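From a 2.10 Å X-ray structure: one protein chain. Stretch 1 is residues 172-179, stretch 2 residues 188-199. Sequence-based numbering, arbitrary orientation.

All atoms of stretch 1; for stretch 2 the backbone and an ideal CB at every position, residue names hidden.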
ATOM      1  N   GLY A 172       6.862  13.899 -32.976  1.00 67.23           N
ATOM      2  CA  GLY A 172       6.089  15.029 -33.427  1.00 60.54           C
ATOM      3  C   GLY A 172       6.538  16.316 -32.766  1.00 51.90           C
ATOM      4  O   GLY A 172       7.658  16.443 -32.265  1.00 64.88           O
ATOM      5  N   GLY A 173       5.626  17.288 -32.754  1.00 50.16           N
ATOM      6  CA  GLY A 173       5.934  18.610 -32.250  1.00 55.99           C
ATOM      7  C   GLY A 173       5.737  18.806 -30.767  1.00 54.64           C
ATOM      8  O   GLY A 173       6.178  19.827 -30.232  1.00 52.93           O
ATOM      9  N   SER A 174       5.095  17.863 -30.081  1.00 46.17           N
ATOM     10  CA  SER A 174       4.766  18.011 -28.668  1.00 43.25           C
ATOM     11  C   SER A 174       5.799  17.299 -27.804  1.00 46.52           C
ATOM     12  O   SER A 174       6.063  16.105 -27.990  1.00 42.74           O
ATOM     13  CB  SER A 174       3.369  17.461 -28.379  1.00 48.51           C
ATOM     14  OG  SER A 174       2.371  18.239 -29.019  1.00 51.06           O
ATOM     15  N   ASP A 175       6.370  18.037 -26.855  1.00 39.56           N
ATOM     16  CA  ASP A 175       7.296  17.471 -25.882  1.00 42.34           C
ATOM     17  C   ASP A 175       6.642  16.342 -25.093  1.00 45.62           C
ATOM     18  O   ASP A 175       5.432  16.347 -24.844  1.00 37.36           O
ATOM     19  CB  ASP A 175       7.774  18.569 -24.927  1.00 35.32           C
ATOM     20  CG  ASP A 175       8.448  18.019 -23.686  1.00 39.96           C
ATOM     21  OD1 ASP A 175       9.655  17.711 -23.751  1.00 41.10           O
ATOM     22  OD2 ASP A 175       7.772  17.908 -22.640  1.00 39.68           O
ATOM     23  N   VAL A 176       7.457  15.363 -24.700  1.00 40.45           N
ATOM     24  CA  VAL A 176       7.029  14.254 -23.848  1.00 41.20           C
ATOM     25  C   VAL A 176       7.874  14.297 -22.581  1.00 38.72           C
ATOM     26  O   VAL A 176       9.077  14.003 -22.619  1.00 36.72           O
ATOM     27  CB  VAL A 176       7.166  12.895 -24.551  1.00 46.33           C
ATOM     28  CG1 VAL A 176       6.797  11.762 -23.595  1.00 44.08           C
ATOM     29  CG2 VAL A 176       6.290  12.842 -25.795  1.00 46.72           C
ATOM     30  N   SER A 177       7.245  14.656 -21.459  1.00 40.81           N
ATOM     31  CA  SER A 177       7.887  14.663 -20.152  1.00 43.49           C
ATOM     32  C   SER A 177       7.203  13.754 -19.144  1.00 36.33           C
ATOM     33  O   SER A 177       7.737  13.572 -18.044  1.00 36.54           O
ATOM     34  CB  SER A 177       7.927  16.088 -19.574  1.00 40.08           C
ATOM     35  OG  SER A 177       8.826  16.914 -20.291  1.00 43.52           O
ATOM     36  N   PHE A 178       6.050  13.184 -19.481  1.00 37.83           N
ATOM     37  CA  PHE A 178       5.285  12.352 -18.561  1.00 40.08           C
ATOM     38  C   PHE A 178       4.769  11.137 -19.313  1.00 40.77           C
ATOM     39  O   PHE A 178       4.141  11.276 -20.367  1.00 39.32           O
ATOM     40  CB  PHE A 178       4.122  13.142 -17.947  1.00 41.64           C
ATOM     41  CG  PHE A 178       4.522  14.492 -17.422  1.00 37.61           C
ATOM     42  CD1 PHE A 178       5.252  14.603 -16.250  1.00 39.56           C
ATOM     43  CD2 PHE A 178       4.172  15.649 -18.100  1.00 38.41           C
ATOM     44  CE1 PHE A 178       5.629  15.844 -15.763  1.00 34.95           C
ATOM     45  CE2 PHE A 178       4.541  16.893 -17.620  1.00 43.66           C
ATOM     46  CZ  PHE A 178       5.272  16.992 -16.451  1.00 39.54           C
ATOM     47  N   ILE A 179       5.046   9.951 -18.773  1.00 37.88           N
ATOM     48  CA  ILE A 179       4.586   8.686 -19.332  1.00 41.38           C
ATOM     49  C   ILE A 179       3.956   7.885 -18.204  1.00 40.48           C
ATOM     50  O   ILE A 179       4.556   7.741 -17.133  1.00 37.95           O
ATOM     51  CB  ILE A 179       5.735   7.882 -19.972  1.00 48.57           C
ATOM     52  CG1 ILE A 179       6.516   8.741 -20.970  1.00 40.96           C
ATOM     53  CG2 ILE A 179       5.192   6.623 -20.646  1.00 41.70           C
ATOM     54  CD1 ILE A 179       7.832   8.120 -21.401  1.00 40.73           C
ATOM     55  N   UNK A 188       0.152   6.210 -22.110  1.00 43.40           N
ATOM     56  CA  UNK A 188      -0.286   7.582 -22.338  1.00 41.21           C
ATOM     57  C   UNK A 188       0.874   8.556 -22.146  1.00 45.70           C
ATOM     58  O   UNK A 188       1.739   8.352 -21.288  1.00 40.23           O
ATOM     59  CB  UNK A 188      -1.440   7.938 -21.399  1.00 41.21           C
ATOM     60  N   UNK A 189       0.874   9.631 -22.943  1.00 41.42           N
ATOM     61  CA  UNK A 189       1.975  10.588 -22.988  1.00 40.10           C
ATOM     62  C   UNK A 189       1.464  12.019 -22.871  1.00 43.61           C
ATOM     63  O   UNK A 189       0.376  12.351 -23.351  1.00 42.08           O
ATOM     64  CB  UNK A 189       2.775  10.419 -24.281  1.00 40.10           C
ATOM     65  N   UNK A 190       2.285  12.870 -22.253  1.00 38.86           N
ATOM     66  CA  UNK A 190       2.024  14.295 -22.131  1.00 45.56           C
ATOM     67  C   UNK A 190       3.328  15.014 -21.859  1.00 42.84           C
ATOM     68  O   UNK A 190       4.352  14.391 -21.574  1.00 40.02           O
ATOM     69  CB  UNK A 190       1.005  14.579 -21.026  1.00 45.56           C
ATOM     70  N   UNK A 191       3.288  16.338 -21.945  1.00 32.14           N
ATOM     71  CA  UNK A 191       4.508  17.100 -21.770  1.00 41.68           C
ATOM     72  C   UNK A 191       4.289  18.582 -21.561  1.00 34.81           C
ATOM     73  O   UNK A 191       3.206  19.027 -21.178  1.00 36.62           O
ATOM     74  CB  UNK A 191       5.415  16.894 -22.985  1.00 41.68           C
ATOM     75  N   UNK A 192       5.354  19.344 -21.825  1.00 38.94           N
ATOM     76  CA  UNK A 192       5.428  20.760 -21.494  1.00 40.52           C
ATOM     77  C   UNK A 192       5.221  21.664 -22.708  1.00 38.53           C
ATOM     78  O   UNK A 192       5.548  22.855 -22.649  1.00 39.81           O
ATOM     79  CB  UNK A 192       6.781  21.068 -20.849  1.00 40.52           C
ATOM     80  N   UNK A 193       4.687  21.126 -23.807  1.00 36.56           N
ATOM     81  CA  UNK A 193       4.350  21.926 -24.980  1.00 42.49           C
ATOM     82  C   UNK A 193       2.897  22.378 -24.977  1.00 40.64           C
ATOM     83  O   UNK A 193       2.592  23.476 -25.458  1.00 38.29           O
ATOM     84  CB  UNK A 193       4.638  21.131 -26.255  1.00 42.49           C
ATOM     85  N   UNK A 194       2.004  21.554 -24.448  1.00 40.25           N
ATOM     86  CA  UNK A 194       0.566  21.780 -24.512  1.00 40.99           C
ATOM     87  C   UNK A 194      -0.077  20.807 -23.529  1.00 41.33           C
ATOM     88  O   UNK A 194       0.615  20.078 -22.814  1.00 39.91           O
ATOM     89  CB  UNK A 194       0.023  21.593 -25.930  1.00 40.99           C
ATOM     90  N   UNK A 195      -1.408  20.800 -23.501  1.00 37.22           N
ATOM     91  CA  UNK A 195      -2.164  19.923 -22.617  1.00 40.34           C
ATOM     92  C   UNK A 195      -2.672  18.671 -23.322  1.00 37.07           C
ATOM     93  O   UNK A 195      -3.459  17.922 -22.734  1.00 41.47           O
ATOM     94  CB  UNK A 195      -3.345  20.687 -22.015  1.00 40.34           C
ATOM     95  N   UNK A 196      -2.241  18.422 -24.557  1.00 42.91           N
ATOM     96  CA  UNK A 196      -2.724  17.261 -25.291  1.00 40.49           C
ATOM     97  C   UNK A 196      -2.210  15.972 -24.663  1.00 46.77           C
ATOM     98  O   UNK A 196      -1.100  15.913 -24.128  1.00 40.73           O
ATOM     99  CB  UNK A 196      -2.300  17.342 -26.759  1.00 40.49           C
ATOM    100  N   UNK A 197      -3.025  14.926 -24.757  1.00 37.70           N
ATOM    101  CA  UNK A 197      -2.668  13.593 -24.289  1.00 42.07           C
ATOM    102  C   UNK A 197      -2.630  12.663 -25.491  1.00 43.77           C
ATOM    103  O   UNK A 197      -3.605  12.577 -26.247  1.00 46.08           O
ATOM    104  CB  UNK A 197      -3.652  13.089 -23.232  1.00 42.07           C
ATOM    105  N   UNK A 198      -1.506  11.977 -25.664  1.00 43.04           N
ATOM    106  CA  UNK A 198      -1.322  11.004 -26.726  1.00 45.93           C
ATOM    107  C   UNK A 198      -1.313   9.601 -26.139  1.00 46.00           C
ATOM    108  O   UNK A 198      -1.087   9.405 -24.942  1.00 43.57           O
ATOM    109  CB  UNK A 198      -0.029  11.277 -27.497  1.00 45.93           C
ATOM    110  N   UNK A 199      -1.564   8.621 -27.004  1.00 45.25           N
ATOM    111  CA  UNK A 199      -1.498   7.214 -26.639  1.00 50.31           C
ATOM    112  C   UNK A 199      -0.679   6.476 -27.684  1.00 52.71           C
ATOM    113  O   UNK A 199      -0.792   6.756 -28.881  1.00 53.53           O
ATOM    114  CB  UNK A 199      -2.897   6.608 -26.512  1.00 50.31           C
TER

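Position 188 has extended backbone angles (-115/146), and its ideal CB points sideways with no atom of stretch 1 within 5.5 Å. Stretch 1 therefore sets no demand, and many residues would suit. The deposited residue is Phe188, whose ring leads away; its contact is made by the backbone, Phe188 O lying 3.5 Å from Ile179 CA in a CA-H...O contact.

At 189 the strand pairs antiparallel with stretch 1, opposite Ile179 in a non-hydrogen-bonded pair. The ideal CB lies 4.3 Å from Val176 CG1 and 5.3 Å from Ile179 CG1, on the sheet face that carries the Ile179 side chain. An aliphatic residue such as valine, isoleucine, leucine or methionine would suit. Leu189 (m, t) is found; its CD2 comes to 3.7 Å from Ile179 CG1 and 4.2 Å from Val176 CG1.

Position 190 is the hydrogen-bonded partner of Phe178, and its ideal CB would stand 4.4 Å from Phe178 CD2, on the same face as that ring. A small residue could fit, so the visible geometry alone does not require glycine. Gly190 is deposited. Its O accepts from both Ser177 N (2.9 Å) and Phe178 N (3.0 Å), and Gly190 N donates to Phe178 O (3.1 Å).

Position 191 is far more restrictive. Its ideal CB points toward stretch 1 and would lie 1.9 Å from Asp175 O, a clash, and 3.1 Å from Val176 N. Only glycine suits this close approach. Gly191 brings its CA to 3.3 Å from Asp175 O in a CA-H...O contact and to 4.0 Å from Phe178 CD2.

At 192 the CB points sideways, 3.8 Å from Asp175 OD2. A backbone N faces that carboxylate, so the main chain can bond whatever the side chain; a polar or basic residue might be expected beside the charge. The deposited Glu192 is acidic: its N donates to Asp175 OD2 (2.9 Å, 164°), while its OE1 remains 4.6 Å from Asp175 OD2, a proximity of like charges.

The CB of 193 points toward stretch 1, 3.6 Å from Asp175 N, a donor. A short side chain with an acceptor fits: serine, threonine, perhaps aspartate or asparagine. Ser193 (m) accepts from Asp175 N through OG at 2.9 Å and 168°. Water 2 also links Ser193 N (3.2 Å) to Asp175 O (2.8 Å).

At 194 the CB is sideways and 5.1 Å from Ser174 OG, within reach of a short acceptor such as aspartate or asparagine. Asp194 (p) accepts from Ser174 OG through OD1 at 2.8 Å.

Positions 195, 197 and 199 have no stretch 1 atom within 5.5 Å of CB and are unconstrained here; they hold Thr195, Ile197 and Glu199. At 196 the CB lies 5.3 Å from Ser174 OG, so a polar group is plausible; Asp196 OD2 shares water 1 (2.8 Å) with Ser174 OG (2.6 Å). Position 198 points toward stretch 1 from a distance, favouring a longer side chain; His198 brings CE1 to 4.0 Å from Ser174 CB.

Stretch 2 (188-199) FLGGESDTDIHE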
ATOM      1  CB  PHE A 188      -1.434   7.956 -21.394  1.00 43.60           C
ATOM      2  CG  PHE A 188      -2.702   7.181 -21.637  1.00 42.98           C
ATOM      3  CD1 PHE A 188      -3.510   7.472 -22.722  1.00 40.94           C
ATOM      4  CD2 PHE A 188      -3.089   6.170 -20.774  1.00 49.57           C
ATOM      5  CE1 PHE A 188      -4.679   6.765 -22.945  1.00 45.40           C
ATOM      6  CE2 PHE A 188      -4.257   5.459 -20.991  1.00 44.62           C
ATOM      7  CZ  PHE A 188      -5.053   5.758 -22.079  1.00 45.01           C
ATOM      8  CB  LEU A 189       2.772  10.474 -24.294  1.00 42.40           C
ATOM      9  CG  LEU A 189       3.203   9.088 -24.771  1.00 45.60           C
ATOM     10  CD1 LEU A 189       3.797   9.210 -26.163  1.00 49.05           C
ATOM     11  CD2 LEU A 189       4.199   8.456 -23.815  1.00 45.59           C
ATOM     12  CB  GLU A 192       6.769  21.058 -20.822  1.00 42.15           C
ATOM     13  CG  GLU A 192       7.008  20.214 -19.570  1.00 43.66           C
ATOM     14  CD  GLU A 192       8.302  20.558 -18.859  1.00 46.78           C
ATOM     15  OE1 GLU A 192       9.277  20.941 -19.539  1.00 54.36           O
ATOM     16  OE2 GLU A 192       8.341  20.445 -17.614  1.00 48.30           O
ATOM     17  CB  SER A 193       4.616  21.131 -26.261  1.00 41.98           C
ATOM     18  OG  SER A 193       5.995  20.865 -26.430  1.00 35.71           O
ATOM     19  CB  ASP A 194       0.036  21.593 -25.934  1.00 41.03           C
ATOM     20  CG  ASP A 194       0.530  20.310 -26.572  1.00 44.20           C
ATOM     21  OD1 ASP A 194       1.307  20.387 -27.549  1.00 47.71           O
ATOM     22  OD2 ASP A 194       0.155  19.223 -26.090  1.00 45.99           O
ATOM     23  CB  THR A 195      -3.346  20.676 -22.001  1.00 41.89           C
ATOM     24  OG1 THR A 195      -4.259  21.076 -23.032  1.00 46.18           O
ATOM     25  CG2 THR A 195      -2.874  21.903 -21.238  1.00 45.34           C
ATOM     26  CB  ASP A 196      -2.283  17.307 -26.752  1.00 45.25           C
ATOM     27  CG  ASP A 196      -2.867  18.477 -27.509  1.00 44.89           C
ATOM     28  OD1 ASP A 196      -3.784  19.141 -26.983  1.00 42.94           O
ATOM     29  OD2 ASP A 196      -2.409  18.719 -28.643  1.00 47.69           O
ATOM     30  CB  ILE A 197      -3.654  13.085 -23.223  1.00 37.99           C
ATOM     31  CG1 ILE A 197      -3.458  13.891 -21.936  1.00 49.42           C
ATOM     32  CG2 ILE A 197      -3.443  11.592 -22.951  1.00 43.36           C
ATOM     33  CD1 ILE A 197      -4.480  13.617 -20.878  1.00 57.15           C
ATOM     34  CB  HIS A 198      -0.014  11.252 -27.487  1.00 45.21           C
ATOM     35  CG  HIS A 198       0.072  12.602 -28.128  1.00 53.18           C
ATOM     36  ND1 HIS A 198       0.443  13.734 -27.434  1.00 49.57           N
ATOM     37  CD2 HIS A 198      -0.157  12.999 -29.402  1.00 52.32           C
ATOM     38  CE1 HIS A 198       0.437  14.771 -28.253  1.00 47.06           C
ATOM     39  NE2 HIS A 198       0.075  14.352 -29.453  1.00 49.03           N
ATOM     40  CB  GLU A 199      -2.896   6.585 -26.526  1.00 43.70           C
ATOM     41  CG  GLU A 199      -2.872   5.094 -26.185  1.00 48.37           C
ATOM     42  CD  GLU A 199      -4.240   4.538 -25.837  1.00 54.12           C
ATOM     43  OE1 GLU A 199      -5.242   5.263 -25.999  1.00 50.70           O
ATOM     44  OE2 GLU A 199      -4.310   3.370 -25.393  1.00 44.59           O
TER
HETATM   45  O   HOH W   1      -0.088  17.518 -29.617  1.00 50.53           O
HETATM   46  O   HOH W   2       3.442  18.318 -24.606  1.00 41.70           O
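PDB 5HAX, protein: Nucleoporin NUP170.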